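Local coordinates for bluetongue virus COAT protein VP7 (Bluetongue virus, PDB 1BVP) that forms trimers that coat an inner scaffold of VP3 as 260 capsomers of the viral core, and probably takes part in host cell surface receptor binding, at residues A73-G78 against L286-L291; Y126-E131 against I245-Y250; D180-Y185 against I251-T256; Q203-V208 against T237-M242; S272-T277 against D318-L323. All blocks are in the same frame, centred on the assembly; numbering follows the deposited sequence.

Contact 1 of 5, residues A73-G78 against L286-L291; sequences AGINVG and LNRTTL
Arg288 makes the largest single contribution to this contact, and each part of its side chain meets something different in 73-78. Its CB packs against the Ile75 methyl CG2, at 3.6 Å. That methyl lies anti to the backbone N of Ile75 and so projects to the arginine. Arg288 CG then passes 3.5 Å from the carbonyl oxygen Asn76 O, after which the chain bends at chi2 (67°) and again at chi3 (-108°). The bends bring Arg288 CD to 4.0 Å from Val77 O and place the guanidinium with Asn76 O at its edge. Arg288 NH1 ends 3.6 Å from Asn76 O; no hydrogen bond forms, so any electrostatic attraction is probably loose. Ile75 also uses its other branch, CD1 standing 3.8 Å from the Thr289 methyl CG2. Thr289 is fixed from its own side: its OG1 gives a 2.7 Å hydrogen bond to Leu286 O in the carbonyl plane, and that oxygen also accepts from Thr289 N. The same OG1 accepts from Leu291 N. Ile285 and Leu70 also pack on Ile75, while Gln86 holds the loop through Ile75 O and Val77 N. Two segments that follow helix ends thus pack together: one after a Schellman motif with Gly74 at C-prime, which ends helix 55-73, the other a type I turn plus ST turn after helix 276-286.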
# COMPACT_ATOMS: atom_id res chain seq x y z
N ALA A 73 -3.00 13.66 22.66
CA ALA A 73 -3.36 14.31 21.41
C ALA A 73 -3.58 15.81 21.57
O ALA A 73 -3.62 16.53 20.58
CB ALA A 73 -4.59 13.67 20.82
N GLY A 74 -3.73 16.27 22.80
CA GLY A 74 -3.91 17.68 23.07
C GLY A 74 -5.33 18.17 22.84
O GLY A 74 -5.56 19.36 22.70
N ILE A 75 -6.27 17.25 22.88
CA ILE A 75 -7.68 17.54 22.65
C ILE A 75 -8.51 17.65 23.93
O ILE A 75 -8.30 16.95 24.90
CB ILE A 75 -8.31 16.41 21.82
CG1 ILE A 75 -7.59 16.26 20.49
CG2 ILE A 75 -9.80 16.59 21.65
CD1 ILE A 75 -8.01 15.05 19.73
N ASN A 76 -9.51 18.52 23.89
CA ASN A 76 -10.41 18.67 25.00
C ASN A 76 -11.80 18.43 24.36
O ASN A 76 -12.30 19.30 23.68
CB ASN A 76 -10.25 20.08 25.58
CG ASN A 76 -11.34 20.44 26.59
OD1 ASN A 76 -11.51 21.61 26.91
ND2 ASN A 76 -12.08 19.44 27.11
N VAL A 77 -12.38 17.24 24.55
CA VAL A 77 -13.66 16.89 23.94
C VAL A 77 -14.88 17.67 24.33
O VAL A 77 -15.85 17.73 23.54
CB VAL A 77 -14.12 15.41 24.16
CG1 VAL A 77 -13.83 14.57 22.99
CG2 VAL A 77 -13.60 14.83 25.44
N GLY A 78 -14.91 18.19 25.55
CA GLY A 78 -16.10 18.90 25.97
C GLY A 78 -17.10 17.91 26.55
O GLY A 78 -16.85 16.70 26.59
N LEU A 286 -12.96 13.66 16.66
CA LEU A 286 -12.44 14.26 15.43
C LEU A 286 -12.95 15.69 15.18
O LEU A 286 -12.26 16.48 14.51
CB LEU A 286 -12.67 13.33 14.24
CG LEU A 286 -11.74 12.09 14.23
CD1 LEU A 286 -12.10 11.12 13.15
CD2 LEU A 286 -10.27 12.49 14.12
N ASN A 287 -14.09 16.06 15.76
CA ASN A 287 -14.64 17.43 15.61
C ASN A 287 -13.74 18.49 16.19
O ASN A 287 -13.92 19.67 15.95
CB ASN A 287 -16.01 17.61 16.28
CG ASN A 287 -17.12 16.96 15.48
OD1 ASN A 287 -16.98 16.77 14.27
ND2 ASN A 287 -18.22 16.61 16.15
N ARG A 288 -12.80 18.06 17.02
CA ARG A 288 -11.89 18.97 17.68
C ARG A 288 -10.59 19.04 16.92
O ARG A 288 -9.60 19.56 17.44
CB ARG A 288 -11.64 18.44 19.10
CG ARG A 288 -12.43 19.07 20.23
CD ARG A 288 -13.93 18.81 20.24
NE ARG A 288 -14.68 20.01 19.86
CZ ARG A 288 -14.40 21.26 20.24
NH1 ARG A 288 -13.37 21.55 21.06
NH2 ARG A 288 -15.05 22.26 19.66
N THR A 289 -10.57 18.49 15.71
CA THR A 289 -9.36 18.46 14.89
C THR A 289 -9.64 18.98 13.47
O THR A 289 -10.76 19.36 13.13
CB THR A 289 -8.79 17.02 14.80
OG1 THR A 289 -9.63 16.23 13.95
CG2 THR A 289 -8.76 16.36 16.19
N THR A 290 -8.60 18.97 12.63
CA THR A 290 -8.76 19.43 11.25
C THR A 290 -9.04 18.26 10.32
O THR A 290 -9.07 18.42 9.10
CB THR A 290 -7.52 20.19 10.77
OG1 THR A 290 -6.35 19.44 11.07
CG2 THR A 290 -7.44 21.53 11.47
N LEU A 291 -9.26 17.10 10.92
CA LEU A 291 -9.55 15.89 10.19
C LEU A 291 -11.06 15.73 10.04
O LEU A 291 -11.83 16.26 10.83
CB LEU A 291 -9.05 14.69 10.99
CG LEU A 291 -7.74 13.92 10.81
CD1 LEU A 291 -6.84 14.50 9.80
CD2 LEU A 291 -7.07 13.83 12.16

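Contact 2 of 5, residues Y126-E131 against I245-Y250; sequences YGFFLE and IQVVFY
A type I turn, Gly127 to Leu130, closed by Leu130 N to Gly127 O (3.0 Å), packs on the face of strand 241-252 that carries Val247 and Tyr250, in the beta domain of VP7. Phe128 is the main contributor. With CG anti to the backbone N (chi1 -173°), its ring reaches the strand and makes a T-shaped pair with Tyr250: the centroids are 5.0 Å apart and the planes stand at 78°. Phe128 CD2 leads, lying over one face of the tyrosine ring toward its rim, 3.7 Å from Tyr250 CG. Closer to the backbone, Phe128 CB touches Val247 CG1 at 3.6 Å. Tyr126 O approaches the edge of the tyrosine ring, 3.6 Å from Tyr250 CE1. Within the turn, Phe128 CD1 sits over the centre of the Phe129 ring, and Phe129 CE2 in turn reaches Val247 CG2 at 4.3 Å, so the aromatic cluster runs on through both phenylalanines. Ile184 of strand 183-195 packs on both Phe128 and Val247, and Ile159 of strand 158-163 on Phe129. These two strands flank 241-252 in the sheet, whereas the Tyr126 hydroxyl turns to the trimer interface and bonds Arg123 of a second subunit.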
# COMPACT_ATOMS: atom_id res chain seq x y z
N TYR A 126 -2.36 10.50 -7.95
CA TYR A 126 -3.18 10.75 -9.11
C TYR A 126 -2.46 11.15 -10.37
O TYR A 126 -1.23 11.31 -10.37
CB TYR A 126 -4.22 11.77 -8.76
CG TYR A 126 -4.89 11.47 -7.46
CD1 TYR A 126 -5.50 10.21 -7.21
CD2 TYR A 126 -4.96 12.46 -6.47
CE1 TYR A 126 -6.17 9.96 -5.97
CE2 TYR A 126 -5.61 12.24 -5.24
CZ TYR A 126 -6.21 11.01 -4.99
OH TYR A 126 -6.85 10.90 -3.77
N GLY A 127 -3.22 11.27 -11.46
CA GLY A 127 -2.65 11.63 -12.74
C GLY A 127 -2.02 13.01 -12.70
O GLY A 127 -2.55 13.94 -12.05
N PHE A 128 -0.90 13.14 -13.39
CA PHE A 128 -0.20 14.41 -13.42
C PHE A 128 -1.09 15.57 -13.86
O PHE A 128 -0.91 16.70 -13.41
CB PHE A 128 1.03 14.31 -14.30
CG PHE A 128 1.90 15.52 -14.24
CD1 PHE A 128 1.68 16.60 -15.08
CD2 PHE A 128 2.94 15.59 -13.35
CE1 PHE A 128 2.48 17.72 -15.02
CE2 PHE A 128 3.75 16.72 -13.28
CZ PHE A 128 3.52 17.78 -14.13
N PHE A 129 -2.04 15.29 -14.74
CA PHE A 129 -2.96 16.32 -15.26
C PHE A 129 -4.36 16.20 -14.75
O PHE A 129 -5.29 16.61 -15.43
CB PHE A 129 -3.01 16.28 -16.78
CG PHE A 129 -1.71 16.56 -17.44
CD1 PHE A 129 -1.24 17.87 -17.54
CD2 PHE A 129 -0.93 15.51 -17.93
CE1 PHE A 129 0.02 18.15 -18.12
CE2 PHE A 129 0.31 15.76 -18.51
CZ PHE A 129 0.79 17.09 -18.60
N LEU A 130 -4.54 15.67 -13.56
CA LEU A 130 -5.86 15.53 -13.01
C LEU A 130 -6.59 16.87 -12.91
O LEU A 130 -7.80 16.95 -13.13
CB LEU A 130 -5.77 14.91 -11.63
CG LEU A 130 -7.14 14.67 -10.97
CD1 LEU A 130 -7.69 13.31 -11.38
CD2 LEU A 130 -7.01 14.78 -9.46
N GLU A 131 -5.88 17.94 -12.61
CA GLU A 131 -6.58 19.20 -12.45
C GLU A 131 -6.56 20.11 -13.65
O GLU A 131 -6.09 21.24 -13.57
CB GLU A 131 -6.10 19.91 -11.20
CG GLU A 131 -6.22 19.05 -9.96
CD GLU A 131 -5.95 19.80 -8.68
OE1 GLU A 131 -5.07 20.70 -8.68
OE2 GLU A 131 -6.63 19.48 -7.67
N ILE A 245 2.66 11.22 -25.16
CA ILE A 245 3.63 11.23 -24.08
C ILE A 245 2.86 11.03 -22.80
O ILE A 245 1.95 11.81 -22.46
CB ILE A 245 4.41 12.52 -24.00
CG1 ILE A 245 5.25 12.69 -25.26
CG2 ILE A 245 5.29 12.48 -22.79
CD1 ILE A 245 5.90 14.07 -25.36
N GLN A 246 3.13 9.89 -22.17
CA GLN A 246 2.48 9.48 -20.93
C GLN A 246 3.31 9.75 -19.68
O GLN A 246 4.50 9.41 -19.65
CB GLN A 246 2.24 8.00 -20.95
CG GLN A 246 1.47 7.52 -19.78
CD GLN A 246 1.38 6.00 -19.72
OE1 GLN A 246 1.86 5.30 -20.62
NE2 GLN A 246 0.78 5.49 -18.65
N VAL A 247 2.68 10.36 -18.66
CA VAL A 247 3.36 10.57 -17.38
C VAL A 247 2.96 9.33 -16.55
O VAL A 247 1.86 9.29 -15.96
CB VAL A 247 2.92 11.87 -16.64
CG1 VAL A 247 3.50 11.89 -15.26
CG2 VAL A 247 3.42 13.08 -17.39
N VAL A 248 3.82 8.32 -16.56
CA VAL A 248 3.54 7.09 -15.84
C VAL A 248 3.41 7.28 -14.31
O VAL A 248 2.56 6.65 -13.68
CB VAL A 248 4.41 5.92 -16.30
CG1 VAL A 248 5.67 6.41 -16.86
CG2 VAL A 248 4.62 4.95 -15.20
N PHE A 249 4.20 8.20 -13.75
CA PHE A 249 4.12 8.61 -12.35
C PHE A 249 5.13 9.69 -12.13
O PHE A 249 6.06 9.84 -12.92
CB PHE A 249 4.33 7.46 -11.34
CG PHE A 249 5.72 6.91 -11.32
CD1 PHE A 249 6.07 5.86 -12.16
CD2 PHE A 249 6.68 7.44 -10.47
CE1 PHE A 249 7.38 5.34 -12.15
CE2 PHE A 249 7.98 6.93 -10.46
CZ PHE A 249 8.33 5.88 -11.30
N TYR A 250 4.92 10.49 -11.10
CA TYR A 250 5.87 11.56 -10.78
C TYR A 250 6.10 11.60 -9.27
O TYR A 250 5.31 11.01 -8.51
CB TYR A 250 5.34 12.92 -11.27
CG TYR A 250 4.10 13.44 -10.56
CD1 TYR A 250 2.84 12.86 -10.80
CD2 TYR A 250 4.16 14.54 -9.69
CE1 TYR A 250 1.67 13.38 -10.19
CE2 TYR A 250 3.01 15.07 -9.08
CZ TYR A 250 1.78 14.49 -9.35
OH TYR A 250 0.62 15.07 -8.88

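Contact 3 of 5, residues D180-Y185 against I251-T256; sequences DPMMIY and ISMDKT
Backbone hydrogen bonds define the pairing. Met182 N donates to Ile251 O over 2.8 Å, nearly along the C=O axis, and Ile251 N donates to Met183 O over 3.1 Å in the carbonyl plane; the N-H...O angles are 164° and 166°. Met183 and Ile251 therefore form an antiparallel hydrogen-bonded pair, but Met182 and Met183 together face the single Ile251, which is a classic beta bulge. A weaker CA-H...O contact extends the pairing, with Pro181 CA 3.5 Å from the same Ile251 O.

Apolar packing follows the bulge. Ile251 CG1 stands in the crowded position between backbone N and carbonyl carbon (chi1 67°), and chi2 sends CD1 outward to Met183 CB at 3.7 Å, with the Tyr185 hydroxyl also beside it. Met182, its CB 3.9 Å from Ile251 CG1, carries its sulphur to the other end of the contact, where Met182 SD meets Met253 CG at 3.6 Å.

Polar side-chain bonding is local: Ser252 OG donates to Asp254 OD2 over 3.2 Å, meeting it from above the carboxylate plane. The other oxygen, Asp254 OD1, forms a salt bridge with Arg341 of the third subunit, so the serine probably helps to orient an interface charge.

The bulge lies near the first residues of strand 183-195 and the last of strand 241-252. Strand 223-225 flanks it through Ala224 and Trp225, Ala122 bonds the backbone of Ser252, and Leu295 and Tyr348 of the third subunit cover Ile251 and Met182.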
# COMPACT_ATOMS: atom_id res chain seq x y z
N ASP A 180 4.55 20.22 -8.18
CA ASP A 180 5.85 20.82 -7.90
C ASP A 180 6.72 19.59 -7.92
O ASP A 180 7.30 19.20 -6.91
CB ASP A 180 5.76 21.54 -6.54
CG ASP A 180 7.09 22.14 -6.07
OD1 ASP A 180 8.06 22.24 -6.87
OD2 ASP A 180 7.15 22.49 -4.87
N PRO A 181 6.79 18.95 -9.08
CA PRO A 181 7.56 17.73 -9.26
C PRO A 181 9.05 17.87 -9.11
O PRO A 181 9.60 18.94 -9.27
CB PRO A 181 7.16 17.29 -10.66
CG PRO A 181 7.05 18.55 -11.36
CD PRO A 181 6.29 19.42 -10.38
N MET A 182 9.66 16.77 -8.70
CA MET A 182 11.09 16.66 -8.53
C MET A 182 11.56 15.82 -9.70
O MET A 182 12.68 15.97 -10.18
CB MET A 182 11.41 15.96 -7.22
CG MET A 182 11.26 16.86 -6.00
SD MET A 182 11.66 16.03 -4.47
CE MET A 182 13.44 15.72 -4.59
N MET A 183 10.71 14.89 -10.12
CA MET A 183 11.04 14.05 -11.24
C MET A 183 9.72 13.59 -11.88
O MET A 183 8.73 13.44 -11.17
CB MET A 183 11.89 12.88 -10.80
CG MET A 183 12.77 12.35 -11.88
SD MET A 183 14.16 13.45 -12.15
CE MET A 183 15.31 12.28 -12.70
N ILE A 184 9.70 13.49 -13.21
CA ILE A 184 8.52 13.08 -13.95
C ILE A 184 8.96 11.92 -14.79
O ILE A 184 10.01 11.99 -15.43
CB ILE A 184 8.01 14.23 -14.87
CG1 ILE A 184 7.87 15.50 -14.04
CG2 ILE A 184 6.65 13.88 -15.47
CD1 ILE A 184 7.29 16.63 -14.75
N TYR A 185 8.23 10.81 -14.71
CA TYR A 185 8.60 9.62 -15.45
C TYR A 185 7.65 9.46 -16.63
O TYR A 185 6.43 9.27 -16.49
CB TYR A 185 8.65 8.38 -14.54
CG TYR A 185 9.69 8.54 -13.44
CD1 TYR A 185 9.38 9.21 -12.24
CD2 TYR A 185 10.99 8.10 -13.62
CE1 TYR A 185 10.33 9.44 -11.27
CE2 TYR A 185 11.96 8.32 -12.64
CZ TYR A 185 11.63 9.00 -11.47
OH TYR A 185 12.61 9.23 -10.51
N ILE A 251 7.18 12.26 -8.82
CA ILE A 251 7.46 12.36 -7.39
C ILE A 251 7.57 13.81 -6.94
O ILE A 251 8.12 14.66 -7.64
CB ILE A 251 8.77 11.62 -6.96
CG1 ILE A 251 9.98 12.31 -7.56
CG2 ILE A 251 8.72 10.11 -7.28
CD1 ILE A 251 11.22 11.52 -7.40
N SER A 252 7.00 14.12 -5.78
CA SER A 252 7.10 15.45 -5.25
C SER A 252 7.26 15.34 -3.73
O SER A 252 7.39 14.22 -3.22
CB SER A 252 5.87 16.27 -5.64
OG SER A 252 4.75 15.90 -4.88
N MET A 253 7.35 16.48 -3.05
CA MET A 253 7.48 16.51 -1.60
C MET A 253 6.14 16.68 -0.87
O MET A 253 6.08 17.15 0.27
CB MET A 253 8.53 17.52 -1.14
CG MET A 253 9.91 16.96 -1.46
SD MET A 253 11.32 17.89 -0.84
CE MET A 253 10.50 19.35 -0.78
N ASP A 254 5.05 16.30 -1.52
CA ASP A 254 3.76 16.38 -0.86
C ASP A 254 3.65 15.01 -0.18
O ASP A 254 4.12 14.00 -0.70
CB ASP A 254 2.62 16.59 -1.86
CG ASP A 254 2.66 17.94 -2.53
OD1 ASP A 254 2.79 18.98 -1.84
OD2 ASP A 254 2.58 17.94 -3.77
N LYS A 255 3.08 14.99 1.02
CA LYS A 255 2.95 13.77 1.76
C LYS A 255 1.89 12.88 1.18
O LYS A 255 0.85 13.39 0.71
CB LYS A 255 2.64 14.05 3.24
CG LYS A 255 3.76 14.69 4.08
CD LYS A 255 4.98 13.80 4.21
CE LYS A 255 5.89 14.24 5.36
NZ LYS A 255 6.27 15.67 5.35
N THR A 256 2.18 11.58 1.15
CA THR A 256 1.24 10.61 0.66
C THR A 256 0.86 9.71 1.84
O THR A 256 1.28 9.93 2.97
CB THR A 256 1.81 9.78 -0.45
OG1 THR A 256 2.73 8.82 0.06
CG2 THR A 256 2.54 10.65 -1.41

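Contact 4 of 5, residues Q203-V208 against T237-M242; sequences QTQAGV and TQQNAM
Two carboxamides, those of Gln205 and Gln239, lie with their planes only 25° apart. Gln239 NE2 stands well out of the Gln205 amide plane, to one side of it, 3.1 Å from Gln205 OE1. Gln205 is bent at chi2 (-50°), whereas Gln239 runs extended beyond CG, and this difference lets the two tips meet although they start from separate loops. At the root of the pair, Gln205 crosses Thr237 at about a right angle, its CB 3.5 Å from Thr237 OG1.

At the other end, Met242 N donates to Thr204 OG1 over 3.1 Å with an N-H...O angle of 158°, and the same hydroxyl is hydrogen-bonded to Ile191 O on strand 183-195. A single OG1 thus ties together the backbones of two neighbouring strands. It lies anti to the carbonyl carbon of Thr204, which turns the CG2 methyl to Ala241 CB at 3.7 Å. Val208 CG2 reaches the same Ala241 CB at 4.0 Å, so this small methyl is packed by two residues of the loop.

Gly207, just before strand 209-212, has a positive phi and backbone angles that by themselves call for glycine. With two amides side by side and a threonine-to-backbone bond, the contact joins the loop between strands 201-203 and 209-212 to the loop leading into strand 241-252, at the end of the beta domain far from the centre of the chain.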
# COMPACT_ATOMS: atom_id res chain seq x y z
N GLN A 203 -1.39 7.80 -40.85
CA GLN A 203 -0.37 7.02 -40.14
C GLN A 203 0.80 7.90 -39.76
O GLN A 203 1.07 8.92 -40.41
CB GLN A 203 0.21 5.96 -41.06
CG GLN A 203 -0.03 4.57 -40.64
CD GLN A 203 -1.36 4.08 -41.11
OE1 GLN A 203 -2.40 4.72 -40.89
NE2 GLN A 203 -1.34 2.95 -41.82
N THR A 204 1.52 7.49 -38.73
CA THR A 204 2.72 8.19 -38.32
C THR A 204 3.86 7.31 -38.82
O THR A 204 3.89 6.11 -38.55
CB THR A 204 2.78 8.41 -36.80
OG1 THR A 204 1.74 9.32 -36.42
CG2 THR A 204 4.12 9.03 -36.42
N GLN A 205 4.71 7.88 -39.68
CA GLN A 205 5.84 7.13 -40.25
C GLN A 205 6.93 7.01 -39.19
O GLN A 205 7.08 7.89 -38.35
CB GLN A 205 6.46 7.86 -41.47
CG GLN A 205 5.57 8.07 -42.71
CD GLN A 205 4.88 6.79 -43.14
OE1 GLN A 205 3.64 6.71 -43.20
NE2 GLN A 205 5.67 5.75 -43.41
N ALA A 206 7.71 5.93 -39.23
CA ALA A 206 8.80 5.79 -38.27
C ALA A 206 9.81 6.89 -38.60
O ALA A 206 9.92 7.32 -39.75
CB ALA A 206 9.46 4.42 -38.39
N GLY A 207 10.53 7.39 -37.61
CA GLY A 207 11.51 8.42 -37.91
C GLY A 207 11.39 9.60 -36.98
O GLY A 207 12.31 10.41 -36.89
N VAL A 208 10.24 9.70 -36.33
CA VAL A 208 9.98 10.78 -35.37
C VAL A 208 10.89 10.56 -34.18
O VAL A 208 11.17 9.41 -33.80
CB VAL A 208 8.54 10.73 -34.85
CG1 VAL A 208 8.25 11.97 -34.03
CG2 VAL A 208 7.58 10.64 -36.01
N THR A 237 10.00 13.33 -40.98
CA THR A 237 9.13 12.70 -41.94
C THR A 237 8.42 13.70 -42.87
O THR A 237 8.28 14.91 -42.54
CB THR A 237 8.21 11.79 -41.12
OG1 THR A 237 8.72 10.47 -41.19
CG2 THR A 237 6.72 11.89 -41.47
N GLN A 238 8.03 13.21 -44.05
CA GLN A 238 7.35 14.04 -45.04
C GLN A 238 5.82 14.01 -44.97
O GLN A 238 5.15 14.45 -45.89
CB GLN A 238 7.86 13.71 -46.46
CG GLN A 238 9.26 14.30 -46.76
CD GLN A 238 9.37 15.81 -46.39
OE1 GLN A 238 8.84 16.67 -47.09
NE2 GLN A 238 10.05 16.11 -45.27
N GLN A 239 5.30 13.60 -43.83
CA GLN A 239 3.87 13.48 -43.57
C GLN A 239 3.58 13.97 -42.17
O GLN A 239 4.51 14.08 -41.36
CB GLN A 239 3.46 12.02 -43.61
CG GLN A 239 3.32 11.40 -44.96
CD GLN A 239 2.56 10.11 -44.84
OE1 GLN A 239 1.41 10.09 -44.38
NE2 GLN A 239 3.20 9.01 -45.20
N ASN A 240 2.31 14.20 -41.85
CA ASN A 240 1.95 14.60 -40.49
C ASN A 240 2.23 13.43 -39.54
O ASN A 240 2.13 12.24 -39.93
CB ASN A 240 0.47 14.95 -40.36
CG ASN A 240 0.01 15.88 -41.40
OD1 ASN A 240 -0.57 15.45 -42.38
ND2 ASN A 240 0.26 17.16 -41.22
N ALA A 241 2.54 13.77 -38.30
CA ALA A 241 2.83 12.79 -37.27
C ALA A 241 2.18 13.16 -35.95
O ALA A 241 1.86 14.33 -35.70
CB ALA A 241 4.34 12.66 -37.08
N MET A 242 1.92 12.14 -35.14
CA MET A 242 1.37 12.33 -33.79
C MET A 242 2.12 11.46 -32.78
O MET A 242 2.43 10.29 -33.08
CB MET A 242 -0.10 12.01 -33.75
CG MET A 242 -0.92 13.16 -34.13
SD MET A 242 -2.63 12.91 -33.77
CE MET A 242 -2.76 13.92 -32.23

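Contact 5 of 5, residues S272-T277 against D318-L323; sequences SFRDHT and DVYTVL
Two hydrogen-bonded points join the loop before helix 276-286 to helix 304-323. At the first, Tyr320 OH donates to the syn lone pair of Asp275 OD2 over 2.9 Å. Phenol and carboxylate meet tip to tip with planes 65° apart, and Asp275 OD1 is also close to the hydroxyl, at 2.8 Å. At the second, Arg274 NE donates to Thr321 OG1 over 3.1 Å with an N-H...O angle of 160°. The hydroxyl sits at the guanidinium edge, only 7° out of its plane, and Arg274 NH2 adds a weak bond of 3.5 Å. Thr277 closes the first point, its CB 3.4 Å from Tyr320 OH.

The next shell sets these groups. Asp275 is the N-cap of helix 276-286 and its OD1 accepts from Trp278 N, which fixes the carboxylate beside the helix start. Arg274, extended from CG to NE, spans the gap between the segments and makes a cation-pi contact with Trp278. Tyr320 has CG anti to its backbone N, which projects the ring from the helix to the cap. Farther out, Asp318 OD1 lies 4.0 Å from Arg274 NH2, beyond a salt bridge; the other oxygen, Asp318 OD2, forms a salt bridge with Arg111 of the second subunit.

One carboxylate thus serves both a helix N-terminus and a buried phenol, surroundings that would favour its charged form, while nearby Asp318 probably adds to the stabilisation of the arginine.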
# COMPACT_ATOMS: atom_id res chain seq x y z
N SER A 272 -13.93 3.02 10.88
CA SER A 272 -14.89 1.93 10.89
C SER A 272 -15.98 2.27 11.89
O SER A 272 -15.79 3.01 12.88
CB SER A 272 -14.24 0.62 11.27
OG SER A 272 -13.41 0.23 10.22
N PHE A 273 -17.13 1.67 11.63
CA PHE A 273 -18.31 1.92 12.42
C PHE A 273 -18.27 1.36 13.83
O PHE A 273 -18.42 2.13 14.79
CB PHE A 273 -19.51 1.37 11.64
CG PHE A 273 -20.82 1.55 12.35
CD1 PHE A 273 -21.29 2.84 12.67
CD2 PHE A 273 -21.59 0.44 12.69
CE1 PHE A 273 -22.51 3.03 13.33
CE2 PHE A 273 -22.82 0.60 13.36
CZ PHE A 273 -23.28 1.91 13.67
N ARG A 274 -18.09 0.03 13.93
CA ARG A 274 -18.08 -0.73 15.20
C ARG A 274 -19.51 -0.78 15.76
O ARG A 274 -20.20 -1.81 15.67
CB ARG A 274 -17.07 -0.13 16.20
CG ARG A 274 -15.70 -0.68 15.92
CD ARG A 274 -14.61 0.02 16.65
NE ARG A 274 -13.43 -0.83 16.70
CZ ARG A 274 -12.42 -0.77 15.84
NH1 ARG A 274 -12.47 0.14 14.87
NH2 ARG A 274 -11.43 -1.67 15.91
N ASP A 275 -19.98 0.36 16.26
CA ASP A 275 -21.34 0.48 16.75
C ASP A 275 -21.60 1.97 16.91
O ASP A 275 -20.67 2.81 16.73
CB ASP A 275 -21.56 -0.28 18.07
CG ASP A 275 -20.63 0.17 19.22
OD1 ASP A 275 -20.37 1.39 19.42
OD2 ASP A 275 -20.16 -0.71 19.94
N HIS A 276 -22.80 2.29 17.35
CA HIS A 276 -23.17 3.70 17.50
C HIS A 276 -22.38 4.50 18.48
O HIS A 276 -22.18 5.70 18.27
CB HIS A 276 -24.64 3.84 17.81
CG HIS A 276 -25.52 3.36 16.70
ND1 HIS A 276 -26.00 2.06 16.64
CD2 HIS A 276 -25.95 3.98 15.57
CE1 HIS A 276 -26.68 1.90 15.51
NE2 HIS A 276 -26.66 3.05 14.85
N THR A 277 -21.91 3.85 19.54
CA THR A 277 -21.13 4.55 20.54
C THR A 277 -19.75 4.91 20.00
O THR A 277 -19.31 6.07 20.07
CB THR A 277 -21.07 3.71 21.83
OG1 THR A 277 -22.41 3.50 22.31
CG2 THR A 277 -20.26 4.42 22.91
N ASP A 318 -8.87 -0.26 19.12
CA ASP A 318 -8.56 -1.64 19.48
C ASP A 318 -8.90 -1.90 20.94
O ASP A 318 -9.46 -2.94 21.27
CB ASP A 318 -7.10 -1.95 19.25
CG ASP A 318 -6.73 -1.97 17.80
OD1 ASP A 318 -7.59 -2.30 16.94
OD2 ASP A 318 -5.55 -1.70 17.54
N VAL A 319 -8.57 -0.95 21.82
CA VAL A 319 -8.89 -1.08 23.23
C VAL A 319 -10.41 -1.21 23.37
O VAL A 319 -10.90 -2.09 24.08
CB VAL A 319 -8.41 0.12 24.07
CG1 VAL A 319 -8.99 0.04 25.48
CG2 VAL A 319 -6.89 0.13 24.13
N TYR A 320 -11.14 -0.36 22.65
CA TYR A 320 -12.60 -0.38 22.69
C TYR A 320 -13.09 -1.77 22.34
O TYR A 320 -14.01 -2.33 22.96
CB TYR A 320 -13.17 0.59 21.66
CG TYR A 320 -14.68 0.70 21.69
CD1 TYR A 320 -15.31 1.65 22.52
CD2 TYR A 320 -15.49 -0.12 20.88
CE1 TYR A 320 -16.73 1.77 22.56
CE2 TYR A 320 -16.91 -0.00 20.92
CZ TYR A 320 -17.51 0.94 21.75
OH TYR A 320 -18.88 1.07 21.79
N THR A 321 -12.50 -2.31 21.30
CA THR A 321 -12.87 -3.63 20.86
C THR A 321 -12.64 -4.71 21.91
O THR A 321 -13.49 -5.59 22.03
CB THR A 321 -12.20 -3.93 19.48
OG1 THR A 321 -13.03 -3.39 18.46
CG2 THR A 321 -12.00 -5.41 19.23
N VAL A 322 -11.52 -4.69 22.65
CA VAL A 322 -11.32 -5.71 23.67
C VAL A 322 -12.07 -5.45 24.99
O VAL A 322 -12.66 -6.37 25.51
CB VAL A 322 -9.83 -6.13 23.88
CG1 VAL A 322 -9.00 -5.72 22.69
CG2 VAL A 322 -9.28 -5.62 25.12
N LEU A 323 -12.12 -4.20 25.47
CA LEU A 323 -12.86 -3.88 26.70
C LEU A 323 -14.38 -3.89 26.58
O LEU A 323 -15.06 -4.05 27.58
CB LEU A 323 -12.40 -2.54 27.28
CG LEU A 323 -10.94 -2.57 27.78
CD1 LEU A 323 -10.52 -1.27 28.44
CD2 LEU A 323 -10.80 -3.70 28.77

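How the contacts relate
The five contacts divide between the two domains of the subunit. Contacts 1 and 5 lie in the helical part, centres about 18 Å apart, and cross along the chain; helix 276-286 connects them, carrying 272-277 at its start and 286-291 at its end. Contacts 2, 3 and 4 all use strand 241-252, at its middle, far end and beginning. Contacts 2 and 3, centres about 11 Å apart, touch directly, whereas contact 4 has its centre about 25 Å from that of contact 2 and about 63 Å from that of contact 5. All three close between the segments of contact 1, so the beta domain is an insertion between helical portions. Contacts 2, 3 and 5, and contact 4 through one residue, meet neighbouring subunits, whereas contact 1 does not.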